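Local structure of alpha,alpha-trehalose-phosphate synthase (UDP-forming) (Burkholderia xenovorans, 5HXA) at residues A[144-149]-A[186-191]. The protein is a glycosyltransferase of family 20, an enzyme family with the two-domain GT-B fold. Numbering follows the deposited sequence.
Sequences PFARCL and CSYDVI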
ATOM      1  N   PRO A 144       5.889  20.622   7.781  1.00 22.79           N
ATOM      2  CA  PRO A 144       6.934  21.605   7.454  1.00 21.81           C
ATOM      3  C   PRO A 144       7.066  22.758   8.439  1.00 23.85           C
ATOM      4  O   PRO A 144       7.807  23.701   8.147  1.00 24.77           O
ATOM      5  CB  PRO A 144       6.481  22.123   6.081  1.00 25.35           C
ATOM      6  CG  PRO A 144       5.008  22.038   6.121  1.00 26.29           C
ATOM      7  CD  PRO A 144       4.636  20.900   7.042  1.00 22.96           C
ATOM      8  N   PHE A 145       6.416  22.676   9.604  1.00 20.27           N
ATOM      9  CA  PHE A 145       6.345  23.814  10.520  1.00 25.61           C
ATOM     10  C   PHE A 145       7.722  24.191  11.069  1.00 19.54           C
ATOM     11  O   PHE A 145       8.036  25.379  11.213  1.00 22.78           O
ATOM     12  CB  PHE A 145       5.374  23.485  11.660  1.00 20.10           C
ATOM     13  CG  PHE A 145       4.982  24.673  12.493  1.00 22.16           C
ATOM     14  CD1 PHE A 145       4.066  25.603  12.015  1.00 27.42           C
ATOM     15  CD2 PHE A 145       5.532  24.863  13.750  1.00 22.90           C
ATOM     16  CE1 PHE A 145       3.706  26.712  12.784  1.00 29.58           C
ATOM     17  CE2 PHE A 145       5.179  25.962  14.526  1.00 25.83           C
ATOM     18  CZ  PHE A 145       4.261  26.883  14.047  1.00 28.64           C
ATOM     19  N   ALA A 146       8.560  23.199  11.398  1.00 23.12           N
ATOM     20  CA  ALA A 146       9.891  23.535  11.908  1.00 21.86           C
ATOM     21  C   ALA A 146      10.735  24.222  10.839  1.00 20.46           C
ATOM     22  O   ALA A 146      11.502  25.141  11.149  1.00 23.56           O
ATOM     23  CB  ALA A 146      10.607  22.293  12.432  1.00 17.79           C
ATOM     24  N   ARG A 147      10.614  23.798   9.581  1.00 19.61           N
ATOM     25  CA  ARG A 147      11.382  24.469   8.534  1.00 23.77           C
ATOM     26  C   ARG A 147      10.919  25.911   8.358  1.00 24.70           C
ATOM     27  O   ARG A 147      11.742  26.818   8.166  1.00 24.66           O
ATOM     28  CB  ARG A 147      11.288  23.703   7.208  1.00 22.43           C
ATOM     29  CG  ARG A 147      12.049  24.420   6.090  1.00 32.20           C
ATOM     30  CD  ARG A 147      12.349  23.539   4.896  1.00 47.87           C
ATOM     31  NE  ARG A 147      13.188  24.228   3.911  1.00 61.04           N
ATOM     32  CZ  ARG A 147      14.516  24.135   3.852  1.00 68.65           C
ATOM     33  NH1 ARG A 147      15.173  23.373   4.719  1.00 70.94           N
ATOM     34  NH2 ARG A 147      15.190  24.797   2.920  1.00 64.32           N
ATOM     35  N   CYS A 148       9.607  26.149   8.431  1.00 22.75           N
ATOM     36  CA  CYS A 148       9.115  27.524   8.426  1.00 27.67           C
ATOM     37  C   CYS A 148       9.715  28.326   9.574  1.00 28.53           C
ATOM     38  O   CYS A 148      10.068  29.501   9.406  1.00 27.35           O
ATOM     39  CB  CYS A 148       7.588  27.545   8.511  1.00 24.50           C
ATOM     40  SG  CYS A 148       6.734  26.840   7.091  1.00 27.76           S
ATOM     41  N   LEU A 149       9.836  27.717  10.752  1.00 23.79           N
ATOM     42  CA  LEU A 149      10.412  28.457  11.875  1.00 28.78           C
ATOM     43  C   LEU A 149      11.892  28.746  11.642  1.00 26.65           C
ATOM     44  O   LEU A 149      12.347  29.873  11.874  1.00 30.96           O
ATOM     45  CB  LEU A 149      10.199  27.694  13.186  1.00 28.07           C
ATOM     46  CG  LEU A 149       8.767  27.714  13.744  1.00 23.17           C
ATOM     47  CD1 LEU A 149       8.641  26.768  14.934  1.00 26.69           C
ATOM     48  CD2 LEU A 149       8.310  29.148  14.119  1.00 24.44           C
ATOM     49  N   CYS A 186      13.338  17.331   8.677  1.00 18.73           N
ATOM     50  CA  CYS A 186      14.634  17.291   9.349  1.00 19.72           C
ATOM     51  C   CYS A 186      15.074  18.650   9.892  1.00 20.54           C
ATOM     52  O   CYS A 186      16.180  18.754  10.447  1.00 18.21           O
ATOM     53  CB  CYS A 186      15.687  16.712   8.399  1.00 21.13           C
ATOM     54  SG  CYS A 186      15.378  14.936   8.030  1.00 20.96           S
ATOM     55  N   SER A 187      14.240  19.691   9.759  1.00 18.42           N
ATOM     56  CA  SER A 187      14.453  20.919  10.520  1.00 21.56           C
ATOM     57  C   SER A 187      14.085  20.761  11.988  1.00 20.58           C
ATOM     58  O   SER A 187      14.489  21.599  12.803  1.00 21.74           O
ATOM     59  CB  SER A 187      13.647  22.074   9.914  1.00 22.25           C
ATOM     60  OG  SER A 187      14.221  22.471   8.681  1.00 21.65           O
ATOM     61  N   TYR A 188      13.308  19.733  12.332  1.00 17.31           N
ATOM     62  CA  TYR A 188      13.066  19.390  13.727  1.00 16.92           C
ATOM     63  C   TYR A 188      14.332  18.829  14.370  1.00 22.94           C
ATOM     64  O   TYR A 188      15.092  18.087  13.739  1.00 18.84           O
ATOM     65  CB  TYR A 188      11.937  18.350  13.835  1.00 15.93           C
ATOM     66  CG  TYR A 188      10.541  18.899  13.548  1.00 19.35           C
ATOM     67  CD1 TYR A 188       9.871  19.670  14.498  1.00 23.32           C
ATOM     68  CD2 TYR A 188       9.887  18.615  12.347  1.00 15.97           C
ATOM     69  CE1 TYR A 188       8.593  20.176  14.250  1.00 21.94           C
ATOM     70  CE2 TYR A 188       8.605  19.116  12.084  1.00 17.57           C
ATOM     71  CZ  TYR A 188       7.975  19.900  13.036  1.00 19.05           C
ATOM     72  OH  TYR A 188       6.721  20.402  12.783  1.00 20.74           O
ATOM     73  N   ASP A 189      14.542  19.171  15.649  1.00 17.79           N
ATOM     74  CA  ASP A 189      15.638  18.594  16.423  1.00 17.54           C
ATOM     75  C   ASP A 189      15.325  17.185  16.913  1.00 23.67           C
ATOM     76  O   ASP A 189      16.241  16.374  17.072  1.00 18.78           O
ATOM     77  CB  ASP A 189      15.966  19.467  17.634  1.00 18.02           C
ATOM     78  CG  ASP A 189      16.492  20.825  17.241  1.00 26.25           C
ATOM     79  OD1 ASP A 189      17.575  20.883  16.615  1.00 27.25           O
ATOM     80  OD2 ASP A 189      15.823  21.830  17.561  1.00 21.45           O
ATOM     81  N   VAL A 190      14.058  16.896  17.199  1.00 19.94           N
ATOM     82  CA  VAL A 190      13.613  15.588  17.669  1.00 18.05           C
ATOM     83  C   VAL A 190      12.366  15.213  16.875  1.00 19.96           C
ATOM     84  O   VAL A 190      11.450  16.031  16.728  1.00 19.70           O
ATOM     85  CB  VAL A 190      13.307  15.593  19.184  1.00 20.57           C
ATOM     86  CG1 VAL A 190      12.835  14.197  19.661  1.00 17.73           C
ATOM     87  CG2 VAL A 190      14.521  16.077  19.996  1.00 23.53           C
ATOM     88  N   ILE A 191      12.331  13.992  16.356  1.00 18.31           N
ATOM     89  CA  ILE A 191      11.145  13.472  15.693  1.00 17.36           C
ATOM     90  C   ILE A 191      10.745  12.184  16.397  1.00 21.48           C
ATOM     91  O   ILE A 191      11.555  11.257  16.509  1.00 20.98           O
ATOM     92  CB  ILE A 191      11.374  13.217  14.195  1.00 18.80           C
ATOM     93  CG1 ILE A 191      11.693  14.520  13.456  1.00 19.62           C
ATOM     94  CG2 ILE A 191      10.126  12.570  13.590  1.00 19.17           C
ATOM     95  CD1 ILE A 191      11.952  14.298  11.959  1.00 17.68           C
TER
HETATM   96  O   HOH W   1      15.109  21.044   6.566  1.00 27.32           O
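A146 and Y188 make the central apolar contact. The methyl CB of A146 sits over the middle of one face of the Y188 ring in a CH-pi contact, 3.3 Å from its centroid and 9° off the ring normal. CG of Y188 lies anti to its own carbonyl carbon (chi1 -72°), which puts the ring against A146 with its OH at the start of the helix. The phenol oxygen OH of Y188 thereby comes 3.5 Å from CB of F145. That hydroxyl is hydrogen-bonded to the backbone O of L142, just before the helix, and this ties down the far end of the ring.

S187 packs on the next part of the helix backbone. Its CB is 3.5 Å from N of R147, and its OG is 3.5 Å from CB of R147.

No direct hydrogen bond joins the two segments. A water bridges them instead. It accepts from NH1 of R147 (3.0 Å) in the guanidinium plane and is hydrogen-bonded to OG of S187 at 2.7 Å. The extended R147 chain carries the guanidinium past S187 to this water.

Away from the water, S187 O accepts from NE of R150, and D189 OD2 forms a salt bridge with NH2 of the same arginine.

The contact packs helix 145-151 against the turn that leads from helix 178-185 into strand 190-193. Strands 134-138, 158-161 and 190-193 are parallel neighbours in one sheet, as in the Rossmann-like N-terminal domain of GT-B glycosyltransferases.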